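Local coordinates for uncharacterized protein (Nostoc punctiforme, PDB 2QDR) that is of unknown function but has the double-stranded beta-helix fold of the cupin clan and may act as a dioxygenase, at residues H227-Y232 / R272-D277; V200-A205 / W220-L225; P78-L83 / R95-P100. All blocks are in the same frame, centred on the assembly; numbering follows the deposited sequence.

Contact 1 (H227-Y232 / R272-D277); sequences HFDNKY and RHITDD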
loop_
_atom_site.group_PDB
_atom_site.type_symbol
_atom_site.label_atom_id
_atom_site.label_comp_id
_atom_site.label_asym_id
_atom_site.label_seq_id
_atom_site.Cartn_x
_atom_site.Cartn_y
_atom_site.Cartn_z
ATOM N N HIS A 227 8.263 -6.063 -25.942
ATOM C CA HIS A 227 6.896 -6.586 -26.148
ATOM C C HIS A 227 5.777 -5.567 -25.835
ATOM O O HIS A 227 4.748 -5.931 -25.261
ATOM C CB HIS A 227 6.626 -7.876 -25.340
ATOM C CG HIS A 227 7.649 -8.946 -25.528
ATOM N ND1 HIS A 227 8.001 -9.820 -24.523
ATOM C CD2 HIS A 227 8.462 -9.228 -26.571
ATOM C CE1 HIS A 227 8.933 -10.644 -24.964
ATOM N NE2 HIS A 227 9.231 -10.305 -26.204
ATOM N N PHE A 228 5.991 -4.313 -26.215
ATOM C CA PHE A 228 5.042 -3.235 -25.967
ATOM C C PHE A 228 4.034 -3.128 -27.093
ATOM O O PHE A 228 4.384 -3.314 -28.259
ATOM C CB PHE A 228 5.797 -1.902 -25.796
ATOM C CG PHE A 228 4.902 -0.688 -25.595
ATOM C CD1 PHE A 228 4.342 -0.413 -24.355
ATOM C CD2 PHE A 228 4.660 0.202 -26.645
ATOM C CE1 PHE A 228 3.536 0.707 -24.172
ATOM C CE2 PHE A 228 3.855 1.336 -26.470
ATOM C CZ PHE A 228 3.298 1.592 -25.239
ATOM N N ASP A 229 2.784 -2.831 -26.724
ATOM C CA ASP A 229 1.693 -2.652 -27.664
ATOM C C ASP A 229 0.593 -1.823 -26.987
ATOM O O ASP A 229 -0.165 -2.352 -26.186
ATOM C CB ASP A 229 1.173 -4.014 -28.140
ATOM C CG ASP A 229 0.126 -3.903 -29.245
ATOM O OD1 ASP A 229 -0.238 -2.784 -29.636
ATOM O OD2 ASP A 229 -0.315 -4.956 -29.744
ATOM N N ASN A 230 0.486 -0.534 -27.326
ATOM C CA ASN A 230 -0.553 0.344 -26.706
ATOM C C ASN A 230 -1.993 0.032 -27.168
ATOM O O ASN A 230 -2.927 0.665 -26.692
ATOM C CB ASN A 230 -0.230 1.849 -26.847
ATOM C CG ASN A 230 -0.277 2.338 -28.269
ATOM O OD1 ASN A 230 -0.682 1.630 -29.199
ATOM N ND2 ASN A 230 0.162 3.559 -28.460
ATOM N N LYS A 231 -2.137 -0.819 -28.188
ATOM C CA LYS A 231 -3.434 -1.333 -28.694
ATOM C C LYS A 231 -4.302 -0.414 -29.528
ATOM O O LYS A 231 -4.872 -0.884 -30.506
ATOM C CB LYS A 231 -4.256 -1.944 -27.513
ATOM C CG LYS A 231 -3.499 -3.114 -26.858
ATOM C CD LYS A 231 -3.823 -3.333 -25.388
ATOM C CE LYS A 231 -2.784 -4.285 -24.762
ATOM N NZ LYS A 231 -2.909 -4.391 -23.289
ATOM N N TYR A 232 -4.391 0.874 -29.183
ATOM C CA TYR A 232 -5.261 1.800 -29.894
ATOM C C TYR A 232 -4.528 3.048 -30.363
ATOM O O TYR A 232 -3.348 3.226 -30.093
ATOM C CB TYR A 232 -6.380 2.212 -28.936
ATOM C CG TYR A 232 -6.820 1.116 -27.986
ATOM C CD1 TYR A 232 -7.512 -0.002 -28.440
ATOM C CD2 TYR A 232 -6.548 1.207 -26.617
ATOM C CE1 TYR A 232 -7.902 -1.011 -27.561
ATOM C CE2 TYR A 232 -6.941 0.207 -25.734
ATOM C CZ TYR A 232 -7.618 -0.894 -26.207
ATOM O OH TYR A 232 -8.013 -1.882 -25.324
ATOM N N ARG A 272 -1.201 3.407 -33.624
ATOM C CA ARG A 272 -0.846 2.394 -32.652
ATOM C C ARG A 272 0.670 2.279 -32.550
ATOM O O ARG A 272 1.350 2.361 -33.563
ATOM C CB ARG A 272 -1.444 1.074 -33.103
ATOM C CG ARG A 272 -1.330 -0.102 -32.169
ATOM C CD ARG A 272 -2.003 -1.312 -32.827
ATOM N NE ARG A 272 -2.259 -2.388 -31.883
ATOM C CZ ARG A 272 -2.872 -3.547 -32.154
ATOM N NH1 ARG A 272 -3.303 -3.847 -33.375
ATOM N NH2 ARG A 272 -3.050 -4.430 -31.183
ATOM N N HIS A 273 1.176 2.116 -31.329
ATOM C CA HIS A 273 2.599 1.980 -31.036
ATOM C C HIS A 273 2.935 0.541 -30.718
ATOM O O HIS A 273 2.307 -0.049 -29.835
ATOM C CB HIS A 273 3.003 2.796 -29.825
ATOM C CG HIS A 273 3.016 4.276 -30.044
ATOM N ND1 HIS A 273 1.881 5.015 -30.306
ATOM C CD2 HIS A 273 4.027 5.170 -29.930
ATOM C CE1 HIS A 273 2.202 6.295 -30.402
ATOM N NE2 HIS A 273 3.497 6.416 -30.168
ATOM N N ILE A 274 3.916 -0.026 -31.420
ATOM C CA ILE A 274 4.343 -1.407 -31.176
ATOM C C ILE A 274 5.868 -1.492 -31.254
ATOM O O ILE A 274 6.482 -0.866 -32.109
ATOM C CB ILE A 274 3.702 -2.445 -32.156
ATOM C CG1 ILE A 274 2.171 -2.261 -32.272
ATOM C CG2 ILE A 274 4.064 -3.894 -31.722
ATOM C CD1 ILE A 274 1.434 -3.269 -33.192
ATOM N N THR A 275 6.465 -2.259 -30.339
ATOM C CA THR A 275 7.915 -2.489 -30.312
ATOM C C THR A 275 8.246 -3.757 -29.529
ATOM O O THR A 275 7.890 -3.886 -28.363
ATOM C CB THR A 275 8.728 -1.292 -29.762
ATOM O OG1 THR A 275 10.083 -1.711 -29.553
ATOM C CG2 THR A 275 8.191 -0.755 -28.453
ATOM N N ASP A 276 8.891 -4.701 -30.208
ATOM C CA ASP A 276 9.289 -5.961 -29.603
ATOM C C ASP A 276 10.588 -5.813 -28.820
ATOM O O ASP A 276 10.841 -6.613 -27.933
ATOM C CB ASP A 276 9.450 -7.049 -30.669
ATOM C CG ASP A 276 8.142 -7.397 -31.370
ATOM O OD1 ASP A 276 7.044 -7.224 -30.789
ATOM O OD2 ASP A 276 8.222 -7.892 -32.506
ATOM N N ASP A 277 11.395 -4.802 -29.146
ATOM C CA ASP A 277 12.690 -4.554 -28.493
ATOM C C ASP A 277 12.659 -3.512 -27.379
ATOM O O ASP A 277 13.455 -3.598 -26.439
ATOM C CB ASP A 277 13.726 -4.104 -29.547
ATOM C CG ASP A 277 14.031 -5.182 -30.591
ATOM O OD1 ASP A 277 13.453 -6.292 -30.533
ATOM O OD2 ASP A 277 14.844 -4.903 -31.499
HETATM O O HOH W 1 -1.451 5.130 -30.219
#
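The carboxylate oxygen OD1 of D229 is gripped twice. From across the contact, R272 NE bonds to its syn lone pair at 3.0 Å within a salt bridge, the guanidinium plane turned 38° from that of the carboxylate. From its own segment, K231 N reaches OD1 at 3.1 Å from above the carboxylate plane, closing an Asx turn where the chain leaves the strand. An alanine in place of D229 would probably leave the R272 guanidinium without its acidic mate across the contact and the turn at K231 without its side-chain acceptor. Next to this salt bridge the backbones run antiparallel: F228 N donates to T275 O at 2.9 Å, T275 N returns the bond to F228 O, and N230 N reaches H273 O at 3.1 Å. H227 and F228 both face T275 in a G1 beta bulge. On the sheet face opposite D229, the F228 ring lies beside H273, its CE2 atom 3.8 Å from H273 CB, which meets the ring at its edge. Strand 268-275 is held on its other side by strand 248-251 and the residue after it, through the I274–D250 and R272–G252 backbone bonds, while H227 reaches K208 and H132 of a second subunit.

Contact 2 (V200-A205 / W220-L225); sequences VQFVQA and WLLAIL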
loop_
_atom_site.group_PDB
_atom_site.type_symbol
_atom_site.label_atom_id
_atom_site.label_comp_id
_atom_site.label_asym_id
_atom_site.label_seq_id
_atom_site.Cartn_x
_atom_site.Cartn_y
_atom_site.Cartn_z
ATOM N N VAL A 200 -2.274 6.395 -18.697
ATOM C CA VAL A 200 -2.903 5.067 -18.576
ATOM C C VAL A 200 -2.471 4.084 -19.683
ATOM O O VAL A 200 -2.401 2.866 -19.454
ATOM C CB VAL A 200 -4.481 5.198 -18.544
ATOM C CG1 VAL A 200 -5.206 3.832 -18.641
ATOM C CG2 VAL A 200 -4.939 5.985 -17.298
ATOM N N GLN A 201 -2.172 4.613 -20.871
ATOM C CA GLN A 201 -1.764 3.786 -22.013
ATOM C C GLN A 201 -0.310 3.272 -21.911
ATOM O O GLN A 201 -0.024 2.156 -22.378
ATOM C CB GLN A 201 -1.933 4.534 -23.340
ATOM C CG GLN A 201 -3.355 5.061 -23.727
ATOM C CD GLN A 201 -3.755 6.396 -23.098
ATOM O OE1 GLN A 201 -3.007 6.989 -22.321
ATOM N NE2 GLN A 201 -4.932 6.887 -23.467
ATOM N N PHE A 202 0.589 4.074 -21.319
ATOM C CA PHE A 202 2.006 3.708 -21.136
ATOM C C PHE A 202 2.312 3.127 -19.737
ATOM O O PHE A 202 3.289 3.525 -19.105
ATOM C CB PHE A 202 2.917 4.917 -21.420
ATOM C CG PHE A 202 2.938 5.344 -22.862
ATOM C CD1 PHE A 202 1.965 6.180 -23.376
ATOM C CD2 PHE A 202 3.970 4.942 -23.702
ATOM C CE1 PHE A 202 2.016 6.593 -24.702
ATOM C CE2 PHE A 202 4.013 5.352 -25.027
ATOM C CZ PHE A 202 3.031 6.166 -25.518
ATOM N N VAL A 203 1.473 2.199 -19.262
ATOM C CA VAL A 203 1.670 1.524 -17.957
ATOM C C VAL A 203 2.927 0.618 -17.979
ATOM O O VAL A 203 3.657 0.555 -16.987
ATOM C CB VAL A 203 0.371 0.716 -17.489
ATOM C CG1 VAL A 203 0.652 -0.332 -16.380
ATOM C CG2 VAL A 203 -0.728 1.664 -17.048
ATOM N N GLN A 204 3.177 -0.052 -19.114
ATOM C CA GLN A 204 4.335 -0.939 -19.309
ATOM C C GLN A 204 5.496 -0.137 -19.875
ATOM O O GLN A 204 6.000 -0.388 -20.978
ATOM C CB GLN A 204 3.979 -2.115 -20.230
ATOM C CG GLN A 204 2.853 -3.056 -19.765
ATOM C CD GLN A 204 3.139 -3.793 -18.449
ATOM O OE1 GLN A 204 3.225 -5.021 -18.435
ATOM N NE2 GLN A 204 3.312 -3.050 -17.355
ATOM N N ALA A 205 5.921 0.831 -19.078
ATOM C CA ALA A 205 6.997 1.725 -19.414
ATOM C C ALA A 205 7.333 2.455 -18.145
ATOM O O ALA A 205 6.586 2.385 -17.172
ATOM C CB ALA A 205 6.578 2.694 -20.481
ATOM N N TRP A 220 11.056 14.759 -19.998
ATOM C CA TRP A 220 11.380 13.480 -19.362
ATOM C C TRP A 220 11.906 12.466 -20.354
ATOM O O TRP A 220 11.764 12.645 -21.556
ATOM C CB TRP A 220 10.160 12.867 -18.661
ATOM C CG TRP A 220 9.024 12.516 -19.572
ATOM C CD1 TRP A 220 8.911 11.402 -20.365
ATOM C CD2 TRP A 220 7.815 13.247 -19.738
ATOM N NE1 TRP A 220 7.719 11.423 -21.044
ATOM C CE2 TRP A 220 7.025 12.544 -20.677
ATOM C CE3 TRP A 220 7.319 14.431 -19.188
ATOM C CZ2 TRP A 220 5.761 12.985 -21.073
ATOM C CZ3 TRP A 220 6.068 14.873 -19.589
ATOM C CH2 TRP A 220 5.300 14.145 -20.521
ATOM N N LEU A 221 12.515 11.420 -19.814
ATOM C CA LEU A 221 13.012 10.287 -20.574
ATOM C C LEU A 221 11.985 9.206 -20.375
ATOM O O LEU A 221 11.514 9.025 -19.249
ATOM C CB LEU A 221 14.393 9.813 -20.116
ATOM C CG LEU A 221 15.614 10.455 -20.781
ATOM C CD1 LEU A 221 15.472 11.954 -20.978
ATOM C CD2 LEU A 221 16.857 10.122 -19.978
ATOM N N LEU A 222 11.617 8.527 -21.468
ATOM C CA LEU A 222 10.642 7.435 -21.460
ATOM C C LEU A 222 11.348 6.147 -21.847
ATOM O O LEU A 222 11.980 6.082 -22.902
ATOM C CB LEU A 222 9.508 7.690 -22.454
ATOM C CG LEU A 222 8.372 6.649 -22.553
ATOM C CD1 LEU A 222 7.574 6.588 -21.278
ATOM C CD2 LEU A 222 7.448 6.965 -23.728
ATOM N N ALA A 223 11.234 5.131 -20.999
ATOM C CA ALA A 223 11.826 3.833 -21.252
ATOM C C ALA A 223 10.669 2.915 -21.555
ATOM O O ALA A 223 9.828 2.690 -20.673
ATOM C CB ALA A 223 12.597 3.327 -20.061
ATOM N N ILE A 224 10.593 2.431 -22.796
ATOM C CA ILE A 224 9.536 1.513 -23.200
ATOM C C ILE A 224 10.126 0.129 -23.100
ATOM O O ILE A 224 11.177 -0.137 -23.686
ATOM C CB ILE A 224 9.020 1.755 -24.622
ATOM C CG1 ILE A 224 8.464 3.188 -24.733
ATOM C CG2 ILE A 224 7.960 0.677 -24.994
ATOM C CD1 ILE A 224 7.904 3.556 -26.082
ATOM N N LEU A 225 9.458 -0.745 -22.356
ATOM C CA LEU A 225 9.934 -2.108 -22.197
ATOM C C LEU A 225 9.672 -2.908 -23.459
ATOM O O LEU A 225 8.862 -2.488 -24.288
ATOM C CB LEU A 225 9.227 -2.790 -21.021
ATOM C CG LEU A 225 9.448 -2.171 -19.638
ATOM C CD1 LEU A 225 8.636 -2.883 -18.554
ATOM C CD2 LEU A 225 10.900 -2.208 -19.297
#
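In F202, CG stands anti to the carbonyl carbon (chi1 -68°), whereas in L222 it is anti to the backbone N (chi1 -179°), and the two side chains meet at about a right angle. The touching atom on the leucine is CD2, which lies 4.0 Å from F202 CE2 and just as near to CD2 of the same ring, so one methyl group touches the ring at its CD2–CE2 bond. I224 extends the same apolar patch, its CD1 atom approaching F202 CE2 at 4.4 Å from the edge of the ring, near its plane. The other branch of L222 is used separately: CD1 packs on A205 CB at 4.1 Å, so the forked leucine touches both the aromatic ring and the alanine. A205 opens strand 205-212, neighbour of strand 218-224 in an antiparallel sheet of the double-stranded beta-helix fold. Here A205 and I224 form a non-hydrogen-bonded pair, their CA atoms 4.6 Å apart and their side chains on the same face; the adjoining backbone bonds are made by A223 with N206. Just before the strand the chain bends through an inverse gamma turn centred on Q204, with a weak bond of 3.1 Å from A205 N to V203 O. The turn carries Q204 O to within 4.0 Å of L225 CB, at the end where strand 218-224 gives way to loop. M234 also packs on F202. At the subunit boundary, Q204 OE1 accepts a hydrogen bond from W194 N of a second subunit, and L225 packs on L225 of that same subunit.

Contact 3 (P78-L83 / R95-P100); sequences PGSRRL and RVVLPP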
loop_
_atom_site.group_PDB
_atom_site.type_symbol
_atom_site.label_atom_id
_atom_site.label_comp_id
_atom_site.label_asym_id
_atom_site.label_seq_id
_atom_site.Cartn_x
_atom_site.Cartn_y
_atom_site.Cartn_z
ATOM N N PRO A 78 32.977 27.622 -34.662
ATOM C CA PRO A 78 31.585 27.384 -35.017
ATOM C C PRO A 78 31.171 25.916 -34.878
ATOM O O PRO A 78 32.008 25.020 -34.882
ATOM C CB PRO A 78 31.552 27.772 -36.487
ATOM C CG PRO A 78 32.891 27.330 -36.996
ATOM C CD PRO A 78 33.855 27.523 -35.848
ATOM N N GLY A 79 29.869 25.699 -34.766
ATOM C CA GLY A 79 29.283 24.363 -34.663
ATOM C C GLY A 79 28.474 24.178 -35.930
ATOM O O GLY A 79 28.565 25.002 -36.855
ATOM N N SER A 80 27.720 23.087 -35.982
ATOM C CA SER A 80 26.855 22.775 -37.106
ATOM C C SER A 80 25.472 22.716 -36.525
ATOM O O SER A 80 25.344 22.578 -35.310
ATOM C CB SER A 80 27.201 21.432 -37.713
ATOM O OG SER A 80 26.794 20.382 -36.857
ATOM N N ARG A 81 24.441 22.798 -37.366
ATOM C CA ARG A 81 23.061 22.715 -36.879
ATOM C C ARG A 81 22.093 22.095 -37.883
ATOM O O ARG A 81 22.117 22.416 -39.069
ATOM C CB ARG A 81 22.517 24.091 -36.476
ATOM C CG ARG A 81 21.136 23.999 -35.791
ATOM C CD ARG A 81 20.625 25.308 -35.244
ATOM N NE ARG A 81 20.318 26.277 -36.290
ATOM C CZ ARG A 81 19.773 27.481 -36.085
ATOM N NH1 ARG A 81 19.449 27.905 -34.854
ATOM N NH2 ARG A 81 19.539 28.275 -37.132
ATOM N N ARG A 82 21.257 21.202 -37.355
ATOM C CA ARG A 82 20.189 20.514 -38.062
ATOM C C ARG A 82 18.955 21.049 -37.377
ATOM O O ARG A 82 18.697 20.695 -36.237
ATOM C CB ARG A 82 20.334 18.988 -37.992
ATOM C CG ARG A 82 21.273 18.511 -39.079
ATOM C CD ARG A 82 21.755 17.091 -39.015
ATOM N NE ARG A 82 22.789 16.928 -37.993
ATOM C CZ ARG A 82 23.623 15.888 -37.885
ATOM N NH1 ARG A 82 23.604 14.879 -38.765
ATOM N NH2 ARG A 82 24.524 15.876 -36.896
ATOM N N LEU A 83 18.246 21.949 -38.054
ATOM C CA LEU A 83 17.058 22.586 -37.516
ATOM C C LEU A 83 15.842 21.655 -37.674
ATOM O O LEU A 83 15.336 21.474 -38.777
ATOM C CB LEU A 83 16.855 23.925 -38.227
ATOM C CG LEU A 83 15.869 24.918 -37.620
ATOM C CD1 LEU A 83 16.380 25.481 -36.297
ATOM C CD2 LEU A 83 15.609 26.055 -38.597
ATOM N N ARG A 95 19.500 19.812 -33.564
ATOM C CA ARG A 95 20.578 18.898 -33.261
ATOM C C ARG A 95 21.845 19.615 -33.690
ATOM O O ARG A 95 22.094 19.783 -34.893
ATOM C CB ARG A 95 20.366 17.611 -34.026
ATOM C CG ARG A 95 21.358 16.505 -33.748
ATOM C CD ARG A 95 21.080 15.404 -34.718
ATOM N NE ARG A 95 22.002 14.279 -34.636
ATOM C CZ ARG A 95 22.076 13.307 -35.551
ATOM N NH1 ARG A 95 21.304 13.314 -36.648
ATOM N NH2 ARG A 95 22.955 12.326 -35.395
ATOM N N VAL A 96 22.621 20.077 -32.708
ATOM C CA VAL A 96 23.858 20.806 -32.979
ATOM C C VAL A 96 25.058 19.914 -32.711
ATOM O O VAL A 96 24.945 18.942 -31.959
ATOM C CB VAL A 96 23.984 22.137 -32.152
ATOM C CG1 VAL A 96 22.816 23.076 -32.447
ATOM C CG2 VAL A 96 24.096 21.897 -30.641
ATOM N N VAL A 97 26.185 20.226 -33.353
ATOM C CA VAL A 97 27.417 19.473 -33.157
ATOM C C VAL A 97 28.536 20.471 -32.922
ATOM O O VAL A 97 28.886 21.238 -33.821
ATOM C CB VAL A 97 27.766 18.558 -34.342
ATOM C CG1 VAL A 97 29.062 17.765 -34.058
ATOM C CG2 VAL A 97 26.582 17.637 -34.643
ATOM N N LEU A 98 29.081 20.453 -31.707
ATOM C CA LEU A 98 30.166 21.330 -31.311
ATOM C C LEU A 98 31.493 20.598 -31.536
ATOM O O LEU A 98 31.617 19.437 -31.147
ATOM C CB LEU A 98 30.009 21.717 -29.846
ATOM C CG LEU A 98 28.679 22.385 -29.479
ATOM C CD1 LEU A 98 28.675 22.741 -28.009
ATOM C CD2 LEU A 98 28.394 23.636 -30.309
ATOM N N PRO A 99 32.488 21.265 -32.159
ATOM C CA PRO A 99 33.766 20.584 -32.414
ATOM C C PRO A 99 34.658 20.394 -31.166
ATOM O O PRO A 99 34.427 21.059 -30.158
ATOM C CB PRO A 99 34.442 21.510 -33.426
ATOM C CG PRO A 99 33.912 22.841 -33.129
ATOM C CD PRO A 99 32.499 22.644 -32.684
ATOM N N PRO A 100 35.672 19.495 -31.241
ATOM C CA PRO A 100 36.628 19.165 -30.157
ATOM C C PRO A 100 37.198 20.315 -29.311
ATOM O O PRO A 100 37.155 20.228 -28.085
ATOM C CB PRO A 100 37.775 18.492 -30.920
ATOM C CG PRO A 100 37.112 17.808 -32.028
ATOM C CD PRO A 100 35.959 18.677 -32.441
#
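Strands 79-83 and 95-98 run antiparallel, their axes 4.6 Å apart at closest and their directions 169° apart, with S80–V97 and R82–R95 as hydrogen-bonded pairs and R81–V96 as the non-hydrogen-bonded pair between them. Each hydrogen-bonded pair is closed by two backbone bonds, among them R95 N to R82 O at 2.9 Å. On the face that carries S80, R82, R95 and V97, the two arginines reach out side by side in the same direction. Their guanidinium groups stack flat, the planes only 6° apart and the centres 3.8 Å apart, with R82 NH2 lying over the centre of the R95 group. The chains arrive differently: R95 is extended from CG to NE, while R82 bends at chi3 (-76°), which turns its CZ off the line of the chain. V97 meets the R82 group at its edge, its CG2 3.5 Å from R82 NH2 and near the guanidinium plane. The same valine meets S80, whose OG lies 3.3 Å from V97 CB and is hydrogen-bonded to E63. On the opposite face, the aliphatic part of R81 crosses V96, R81 CG 3.9 Å from V96 CG1, and V96 packs further on W67 and I156. Beyond the paired strands, P99 CD sits 3.3 Å from P78 O. N59 OD1, a neutral acceptor, takes a hydrogen bond from R95 NH1 and helps fix that group. Two like charges brought face to face would repel, and the cost is probably offset by acids nearby: R95 NH2 makes a salt bridge to E155, and R82 NH2 has a long, weak ion pair with E63.

Contacts 1 and 2 are neighbours, their centres 11 Å apart: strand 218-224 is followed, after a short loop, by strand 228-229, and F228 CZ packs on F202 CD2 at 3.7 Å while T275 meets I224. Both are partly buried and touch a second subunit, yet contact 1 relies on backbone pairing and a salt bridge, whereas contact 2 is almost wholly apolar. Contact 3 stands apart, its nearest atoms about 15 Å from contact 2 and about 19 Å from contact 1. The three contacts lie in three different sheets, and no other chain of the assembly touches this more deeply buried hairpin. There the charged groups stack inside the subunit, with their acidic partners drawn from the same chain.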